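Long-range contacts in putative branched-chain amino acid ABC transporter (Chromobacterium violaceum, PDB 4PYR), which is of uncertain function but belongs to the LppC lipoprotein family, binds glutathione and may act as an enzyme regulator: residues 26-34 / 232-240; 252-260 / 273-282. All coordinates share one frame; numbering follows the deposited sequence.

From the N terminus, helix 16-33 comes first, and its last turns are met again by residues 232-240 only after 197 intervening residues, which include most of the protein's strands. Contact 1 thus closes a very long loop. Only after it has closed does contact 2 open: helix 245-265 is followed, after eight residues, by the hairpin 274-277/280-284, at the edge of a mixed sheet. The two contacts are in series, neither nested nor crossed. They meet in space nonetheless, as Tyr236 OH packs on CD of Arg259 and Ala30 on the ring of Tyr258. Together they join helices 16-33 and 231-235, helix 245-265 and the hairpin.

Contact 1. Residues 26-34 / 232-240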
loop_
_atom_site.group_PDB
_atom_site.type_symbol
_atom_site.label_atom_id
_atom_site.label_comp_id
_atom_site.label_asym_id
_atom_site.label_seq_id
_atom_site.Cartn_x
_atom_site.Cartn_y
_atom_site.Cartn_z
ATOM N N VAL A 26 8.811 -11.172 -5.798
ATOM C CA VAL A 26 8.578 -12.528 -5.314
ATOM C C VAL A 26 9.798 -13.381 -5.535
ATOM O O VAL A 26 10.248 -14.102 -4.595
ATOM C CB VAL A 26 7.356 -13.207 -5.997
ATOM C CG1 VAL A 26 7.203 -14.659 -5.545
ATOM C CG2 VAL A 26 6.077 -12.433 -5.736
ATOM N N GLU A 27 10.355 -13.325 -6.754
ATOM C CA GLU A 27 11.575 -14.086 -7.122
ATOM C C GLU A 27 12.744 -13.670 -6.231
ATOM O O GLU A 27 13.458 -14.522 -5.684
ATOM C CB GLU A 27 12.019 -13.801 -8.578
ATOM C CG GLU A 27 11.142 -14.378 -9.684
ATOM C CD GLU A 27 11.221 -15.894 -9.869
ATOM O OE1 GLU A 27 12.226 -16.549 -9.470
ATOM O OE2 GLU A 27 10.247 -16.439 -10.431
ATOM N N ALA A 28 12.971 -12.366 -6.103
ATOM C CA ALA A 28 14.084 -11.869 -5.256
ATOM C C ALA A 28 14.014 -12.459 -3.813
ATOM O O ALA A 28 15.020 -12.883 -3.238
ATOM C CB ALA A 28 14.080 -10.350 -5.204
ATOM N N ALA A 29 12.817 -12.469 -3.240
ATOM C CA ALA A 29 12.636 -12.934 -1.889
ATOM C C ALA A 29 12.853 -14.478 -1.857
ATOM O O ALA A 29 13.462 -14.996 -0.917
ATOM C CB ALA A 29 11.256 -12.575 -1.388
ATOM N N ALA A 30 12.351 -15.192 -2.872
ATOM C CA ALA A 30 12.558 -16.630 -2.935
ATOM C C ALA A 30 14.038 -16.996 -3.011
ATOM O O ALA A 30 14.499 -17.960 -2.377
ATOM C CB ALA A 30 11.828 -17.221 -4.138
ATOM N N GLN A 31 14.813 -16.249 -3.783
ATOM C CA GLN A 31 16.222 -16.530 -3.889
ATOM C C GLN A 31 16.991 -16.315 -2.571
ATOM O O GLN A 31 17.907 -17.050 -2.275
ATOM C CB GLN A 31 16.806 -15.686 -5.018
ATOM C CG GLN A 31 16.350 -16.208 -6.355
ATOM C CD GLN A 31 16.678 -15.285 -7.509
ATOM O OE1 GLN A 31 17.517 -14.389 -7.384
ATOM N NE2 GLN A 31 16.017 -15.507 -8.653
ATOM N N VAL A 32 16.570 -15.351 -1.779
ATOM C CA VAL A 32 17.199 -15.073 -0.507
ATOM C C VAL A 32 16.739 -16.067 0.543
ATOM O O VAL A 32 17.546 -16.716 1.184
ATOM C CB VAL A 32 16.898 -13.658 -0.035
ATOM C CG1 VAL A 32 17.388 -13.462 1.380
ATOM C CG2 VAL A 32 17.582 -12.645 -0.925
ATOM N N ASP A 33 15.435 -16.170 0.695
ATOM C CA ASP A 33 14.901 -16.918 1.816
ATOM C C ASP A 33 14.937 -18.413 1.601
ATOM O O ASP A 33 15.088 -19.152 2.574
ATOM C CB ASP A 33 13.442 -16.479 2.045
ATOM C CG ASP A 33 13.325 -15.128 2.695
ATOM O OD1 ASP A 33 14.326 -14.445 3.007
ATOM O OD2 ASP A 33 12.184 -14.770 2.955
ATOM N N GLN A 34 14.760 -18.874 0.363
ATOM C CA GLN A 34 14.869 -20.325 0.018
ATOM C C GLN A 34 14.064 -21.246 0.874
ATOM O O GLN A 34 14.487 -22.369 1.208
ATOM C CB GLN A 34 16.259 -20.752 0.078
ATOM C CG GLN A 34 17.001 -20.096 -1.036
ATOM C CD GLN A 34 18.402 -20.278 -0.733
ATOM O OE1 GLN A 34 18.936 -21.351 -1.009
ATOM N NE2 GLN A 34 18.964 -19.343 0.033
ATOM N N ALA A 232 14.657 -6.819 7.716
ATOM C CA ALA A 232 14.141 -7.394 6.481
ATOM C C ALA A 232 14.511 -6.577 5.255
ATOM O O ALA A 232 14.836 -7.124 4.213
ATOM C CB ALA A 232 12.621 -7.566 6.576
ATOM N N VAL A 233 14.455 -5.256 5.384
ATOM C CA VAL A 233 14.783 -4.410 4.267
ATOM C C VAL A 233 16.210 -4.760 3.790
ATOM O O VAL A 233 16.418 -4.965 2.614
ATOM C CB VAL A 233 14.680 -2.931 4.616
ATOM C CG1 VAL A 233 15.260 -2.090 3.480
ATOM C CG2 VAL A 233 13.252 -2.542 4.885
ATOM N N GLN A 234 17.137 -4.922 4.723
ATOM C CA GLN A 234 18.558 -5.160 4.374
ATOM C C GLN A 234 18.843 -6.449 3.661
ATOM O O GLN A 234 19.767 -6.540 2.869
ATOM C CB GLN A 234 19.404 -5.213 5.655
ATOM C CG GLN A 234 19.471 -3.950 6.400
ATOM C CD GLN A 234 20.450 -4.042 7.529
ATOM O OE1 GLN A 234 20.671 -5.093 8.129
ATOM N NE2 GLN A 234 21.060 -2.946 7.799
ATOM N N ARG A 235 18.099 -7.509 3.955
ATOM C CA ARG A 235 18.497 -8.785 3.399
ATOM C C ARG A 235 18.076 -9.016 1.949
ATOM O O ARG A 235 18.552 -9.941 1.320
ATOM C CB ARG A 235 18.073 -9.967 4.302
ATOM C CG ARG A 235 16.610 -10.232 4.402
ATOM C CD ARG A 235 16.423 -11.617 5.034
ATOM N NE ARG A 235 15.021 -11.919 5.131
ATOM C CZ ARG A 235 14.297 -11.679 6.219
ATOM N NH1 ARG A 235 14.885 -11.142 7.284
ATOM N NH2 ARG A 235 12.985 -11.976 6.237
ATOM N N TYR A 236 17.183 -8.193 1.403
ATOM C CA TYR A 236 16.774 -8.403 0.013
ATOM C C TYR A 236 17.443 -7.409 -0.932
ATOM O O TYR A 236 17.634 -6.250 -0.571
ATOM C CB TYR A 236 15.257 -8.276 -0.119
ATOM C CG TYR A 236 14.513 -9.225 0.768
ATOM C CD1 TYR A 236 14.479 -10.586 0.479
ATOM C CD2 TYR A 236 13.897 -8.789 1.901
ATOM C CE1 TYR A 236 13.888 -11.486 1.342
ATOM C CE2 TYR A 236 13.256 -9.686 2.764
ATOM C CZ TYR A 236 13.273 -11.036 2.470
ATOM O OH TYR A 236 12.677 -11.945 3.333
ATOM N N PRO A 237 17.779 -7.870 -2.138
ATOM C CA PRO A 237 18.458 -6.947 -3.062
ATOM C C PRO A 237 17.504 -5.859 -3.550
ATOM O O PRO A 237 16.284 -6.075 -3.623
ATOM C CB PRO A 237 18.878 -7.859 -4.224
ATOM C CG PRO A 237 17.774 -8.875 -4.258
ATOM C CD PRO A 237 17.534 -9.189 -2.759
ATOM N N ARG A 238 18.062 -4.683 -3.824
ATOM C CA ARG A 238 17.284 -3.605 -4.426
ATOM C C ARG A 238 16.976 -4.049 -5.859
ATOM O O ARG A 238 17.674 -4.925 -6.409
ATOM C CB ARG A 238 18.048 -2.289 -4.410
ATOM C CG ARG A 238 18.661 -1.897 -3.075
ATOM C CD ARG A 238 17.673 -1.780 -1.946
ATOM N NE ARG A 238 16.703 -0.696 -2.141
ATOM C CZ ARG A 238 15.823 -0.295 -1.230
ATOM N NH1 ARG A 238 14.995 0.699 -1.540
ATOM N NH2 ARG A 238 15.736 -0.894 -0.032
ATOM N N PRO A 239 15.946 -3.466 -6.500
ATOM C CA PRO A 239 15.723 -3.857 -7.899
ATOM C C PRO A 239 16.911 -3.483 -8.781
ATOM O O PRO A 239 17.639 -2.499 -8.531
ATOM C CB PRO A 239 14.460 -3.073 -8.326
ATOM C CG PRO A 239 14.038 -2.260 -7.173
ATOM C CD PRO A 239 14.986 -2.459 -6.012
ATOM N N ALA A 240 17.114 -4.315 -9.797
ATOM C CA ALA A 240 18.131 -4.109 -10.797
ATOM C C ALA A 240 17.895 -2.772 -11.489
ATOM O O ALA A 240 18.791 -1.990 -11.610
ATOM C CB ALA A 240 18.106 -5.244 -11.815
#
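Asp33, at the end of helix 16-33, supplies the polar part of the contact with the Arg235-Tyr236 pair. Tyr236 OH donates to Asp33 OD2 over 2.9 Å, meeting it on the syn side but somewhat out of the carboxylate plane; ring and carboxylate are turned 57° apart. Arg235 is modelled in two conformers; in the one described, NE forms a salt bridge with Asp33 OD1 at 3.4 Å, its hydrogen bond weak, NH2 donates to Tyr236 OH at 2.9 Å, and CG lies over one face of the ring, toward its rim.

The apolar part runs back along the helix. Val32 lays CB beside Tyr236 CD1 at 3.9 Å, and its CG2, anti to the carbonyl carbon and beside the backbone N, meets Pro237 CD at 3.9 Å. Ala29 CB rests on Tyr236 CE1 at 3.9 Å, and Ala28 CB faces Pro237 CG at 4.1 Å. Beyond the segments, Tyr236 packs on Arg259, and Ala28 on Tyr251, of helix 245-265.

In that conformer of Arg235 the tyrosine hydroxyl accepts from the arginine while donating to Asp33; the two bonds may reinforce each other, and the nearby positive charge probably favours a charged Asp33.

Contact 2. Residues 252-260 / 273-282; sequences ALGIDAYRL and VRLDGVTGDL
Helix 252-260 runs along a tight hairpin, nearly antiparallel to strand 274-277 (150°, axes 9.4 Å apart) and nearly parallel to the returning strand 280-282 (25°). Leu275 and Leu282 pair through both backbone bonds, and Val278-Thr279 form the central residues of a type I turn closed by Gly280 N to Gly277 O. Asp276 sits at the centre of an inverse gamma turn, its N-H...O bond weak.

Asp256 reaches into the turn. Its OD1 takes the amide of Val278 at 2.8 Å with the syn lone pair. The other oxygen, OD2, is shared by Thr279 N, 2.8 Å away and above the carboxylate plane, and by Thr279 OG1, also 2.8 Å from OD2, on the anti lone pair. With Arg259 NH1 at 3.1 Å from Asp256 OD1, four bonds grip this buried carboxylate and fix its rotation.

The hairpin forms one edge of a mixed sheet in a fold of the periplasmic-binding-protein type, its second strand pairing with strand 290-298; the helix packs against one face of this hairpin. On the far side of that helix, Leu253 turns away from the hairpin and touches the bound glutathione.

Arg259, bent at its third torsion (chi3 62°), presents its guanidinium end-on to Asp276 O, held by NH1 at 2.9 Å and more loosely by NH2. NH2 also forms a salt bridge with Asp276 OD1, at 2.9 Å, but the hydrogen bond within it is weak. Leu275 CD1 lies over one face of the guanidinium, while Leu275 CD2 rests on Arg259 CB. Farther along the helix the contact becomes wholly apolar: Leu260 CD2 meets Val273 CG1 at 3.6 Å and borders Leu275 CB, and its CD1 touches Leu282 CD1. At the other end, Val278 CG2 packs against Ala252 CB and Ile255 CG2.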
loop_
_atom_site.group_PDB
_atom_site.type_symbol
_atom_site.label_atom_id
_atom_site.label_comp_id
_atom_site.label_asym_id
_atom_site.label_seq_id
_atom_site.Cartn_x
_atom_site.Cartn_y
_atom_site.Cartn_z
ATOM N N ALA A 252 8.549 -4.299 -3.767
ATOM C CA ALA A 252 8.521 -4.537 -2.336
ATOM C C ALA A 252 7.265 -5.322 -2.001
ATOM O O ALA A 252 7.302 -6.178 -1.124
ATOM C CB ALA A 252 8.588 -3.234 -1.551
ATOM N N LEU A 253 6.171 -5.040 -2.692
ATOM C CA LEU A 253 4.924 -5.788 -2.476
ATOM C C LEU A 253 5.173 -7.252 -2.775
ATOM O O LEU A 253 4.672 -8.139 -2.053
ATOM C CB LEU A 253 3.812 -5.196 -3.373
ATOM C CG LEU A 253 2.450 -5.878 -3.242
ATOM C CD1 LEU A 253 1.870 -5.626 -1.879
ATOM C CD2 LEU A 253 1.534 -5.356 -4.347
ATOM N N GLY A 254 5.900 -7.529 -3.847
ATOM C CA GLY A 254 6.290 -8.900 -4.204
ATOM C C GLY A 254 7.092 -9.616 -3.135
ATOM O O GLY A 254 6.840 -10.807 -2.812
ATOM N N ILE A 255 8.053 -8.896 -2.551
ATOM C CA ILE A 255 8.850 -9.470 -1.478
ATOM C C ILE A 255 7.909 -9.872 -0.356
ATOM O O ILE A 255 7.995 -11.009 0.133
ATOM C CB ILE A 255 9.891 -8.479 -0.951
ATOM C CG1 ILE A 255 10.975 -8.309 -2.033
ATOM C CG2 ILE A 255 10.460 -8.912 0.394
ATOM C CD1 ILE A 255 11.935 -7.206 -1.743
ATOM N N ASP A 256 7.106 -8.965 0.138
ATOM C CA ASP A 256 6.214 -9.332 1.281
ATOM C C ASP A 256 5.155 -10.375 0.917
ATOM O O ASP A 256 4.758 -11.148 1.804
ATOM C CB ASP A 256 5.555 -8.106 1.871
ATOM C CG ASP A 256 6.465 -7.328 2.805
ATOM O OD1 ASP A 256 7.598 -7.761 3.119
ATOM O OD2 ASP A 256 6.028 -6.270 3.258
ATOM N N ALA A 257 4.737 -10.443 -0.343
ATOM C CA ALA A 257 3.735 -11.467 -0.765
ATOM C C ALA A 257 4.387 -12.860 -0.618
ATOM O O ALA A 257 3.754 -13.801 -0.122
ATOM C CB ALA A 257 3.270 -11.227 -2.208
ATOM N N TYR A 258 5.644 -12.992 -1.080
ATOM C CA TYR A 258 6.392 -14.187 -0.908
ATOM C C TYR A 258 6.456 -14.537 0.593
ATOM O O TYR A 258 6.148 -15.676 0.981
ATOM C CB TYR A 258 7.804 -14.046 -1.419
ATOM C CG TYR A 258 8.606 -15.281 -1.086
ATOM C CD1 TYR A 258 8.642 -16.332 -1.945
ATOM C CD2 TYR A 258 9.360 -15.381 0.096
ATOM C CE1 TYR A 258 9.412 -17.478 -1.659
ATOM C CE2 TYR A 258 10.095 -16.512 0.399
ATOM C CZ TYR A 258 10.102 -17.553 -0.475
ATOM O OH TYR A 258 10.801 -18.708 -0.183
ATOM N N ARG A 259 6.824 -13.558 1.439
ATOM C CA ARG A 259 7.028 -13.835 2.851
ATOM C C ARG A 259 5.757 -14.253 3.540
ATOM O O ARG A 259 5.785 -15.181 4.352
ATOM C CB ARG A 259 7.653 -12.661 3.559
ATOM C CG ARG A 259 9.037 -12.288 2.963
ATOM C CD ARG A 259 9.628 -10.965 3.488
ATOM N NE ARG A 259 9.864 -10.992 4.924
ATOM C CZ ARG A 259 9.809 -9.967 5.751
ATOM N NH1 ARG A 259 9.487 -8.748 5.323
ATOM N NH2 ARG A 259 10.084 -10.138 7.023
ATOM N N LEU A 260 4.673 -13.553 3.233
ATOM C CA LEU A 260 3.348 -13.911 3.797
ATOM C C LEU A 260 2.867 -15.253 3.311
ATOM O O LEU A 260 2.324 -16.043 4.108
ATOM C CB LEU A 260 2.301 -12.873 3.467
ATOM C CG LEU A 260 2.270 -11.631 4.289
ATOM C CD1 LEU A 260 1.178 -10.737 3.700
ATOM C CD2 LEU A 260 1.963 -11.943 5.725
ATOM N N VAL A 273 -1.017 -14.667 11.658
ATOM C CA VAL A 273 0.096 -14.299 10.794
ATOM C C VAL A 273 0.345 -12.802 10.918
ATOM O O VAL A 273 -0.581 -11.998 10.739
ATOM C CB VAL A 273 -0.151 -14.694 9.322
ATOM C CG1 VAL A 273 0.962 -14.162 8.430
ATOM C CG2 VAL A 273 -0.235 -16.204 9.176
ATOM N N ARG A 274 1.576 -12.458 11.299
ATOM C CA ARG A 274 2.050 -11.094 11.366
ATOM C C ARG A 274 3.411 -11.073 10.676
ATOM O O ARG A 274 4.071 -12.093 10.605
ATOM C CB ARG A 274 2.211 -10.648 12.808
ATOM C CG ARG A 274 0.937 -10.777 13.648
ATOM C CD ARG A 274 0.753 -9.612 14.602
ATOM N NE ARG A 274 -0.565 -9.628 15.250
ATOM C CZ ARG A 274 -1.015 -8.696 16.087
ATOM N NH1 ARG A 274 -0.262 -7.654 16.409
ATOM N NH2 ARG A 274 -2.243 -8.809 16.604
ATOM N N LEU A 275 3.820 -9.923 10.154
ATOM C CA LEU A 275 5.100 -9.818 9.449
ATOM C C LEU A 275 5.720 -8.436 9.621
ATOM O O LEU A 275 5.024 -7.453 9.510
ATOM C CB LEU A 275 4.893 -10.033 7.943
ATOM C CG LEU A 275 6.147 -10.249 7.068
ATOM C CD1 LEU A 275 6.737 -11.601 7.374
ATOM C CD2 LEU A 275 5.915 -10.083 5.571
ATOM N N ASP A 276 7.031 -8.400 9.864
ATOM C CA ASP A 276 7.831 -7.167 9.736
ATOM C C ASP A 276 8.117 -6.924 8.251
ATOM O O ASP A 276 9.215 -7.201 7.731
ATOM C CB ASP A 276 9.107 -7.207 10.612
ATOM C CG ASP A 276 10.105 -8.305 10.227
ATOM O OD1 ASP A 276 9.687 -9.376 9.764
ATOM O OD2 ASP A 276 11.334 -8.091 10.395
ATOM N N GLY A 277 7.087 -6.471 7.553
ATOM C CA GLY A 277 7.098 -6.410 6.128
ATOM C C GLY A 277 8.032 -5.296 5.659
ATOM O O GLY A 277 8.182 -4.272 6.337
ATOM N N VAL A 278 8.641 -5.515 4.516
ATOM C CA VAL A 278 9.341 -4.395 3.862
ATOM C C VAL A 278 8.351 -3.315 3.425
ATOM O O VAL A 278 8.751 -2.166 3.242
ATOM C CB VAL A 278 10.256 -4.803 2.699
ATOM C CG1 VAL A 278 11.310 -5.761 3.152
ATOM C CG2 VAL A 278 9.469 -5.343 1.496
ATOM N N THR A 279 7.047 -3.663 3.324
ATOM C CA THR A 279 6.025 -2.707 2.926
ATOM C C THR A 279 5.347 -2.103 4.144
ATOM O O THR A 279 4.514 -1.190 3.996
ATOM C CB THR A 279 4.922 -3.342 2.045
ATOM O OG1 THR A 279 4.152 -4.276 2.844
ATOM C CG2 THR A 279 5.482 -3.970 0.828
ATOM N N GLY A 280 5.700 -2.584 5.336
ATOM C CA GLY A 280 5.135 -2.111 6.594
ATOM C C GLY A 280 4.918 -3.287 7.521
ATOM O O GLY A 280 5.099 -4.432 7.111
ATOM N N ASP A 281 4.622 -2.995 8.773
ATOM C CA ASP A 281 4.288 -4.061 9.723
ATOM C C ASP A 281 2.890 -4.539 9.365
ATOM O O ASP A 281 1.982 -3.730 9.224
ATOM C CB ASP A 281 4.354 -3.571 11.170
ATOM C CG ASP A 281 5.761 -3.623 11.759
ATOM O OD1 ASP A 281 6.694 -4.201 11.172
ATOM O OD2 ASP A 281 5.894 -3.067 12.858
ATOM N N LEU A 282 2.740 -5.842 9.163
ATOM C CA LEU A 282 1.525 -6.422 8.649
ATOM C C LEU A 282 0.824 -7.286 9.697
ATOM O O LEU A 282 1.445 -8.032 10.429
ATOM C CB LEU A 282 1.841 -7.319 7.468
ATOM C CG LEU A 282 2.713 -6.675 6.399
ATOM C CD1 LEU A 282 2.900 -7.611 5.245
ATOM C CD2 LEU A 282 2.043 -5.424 5.907
#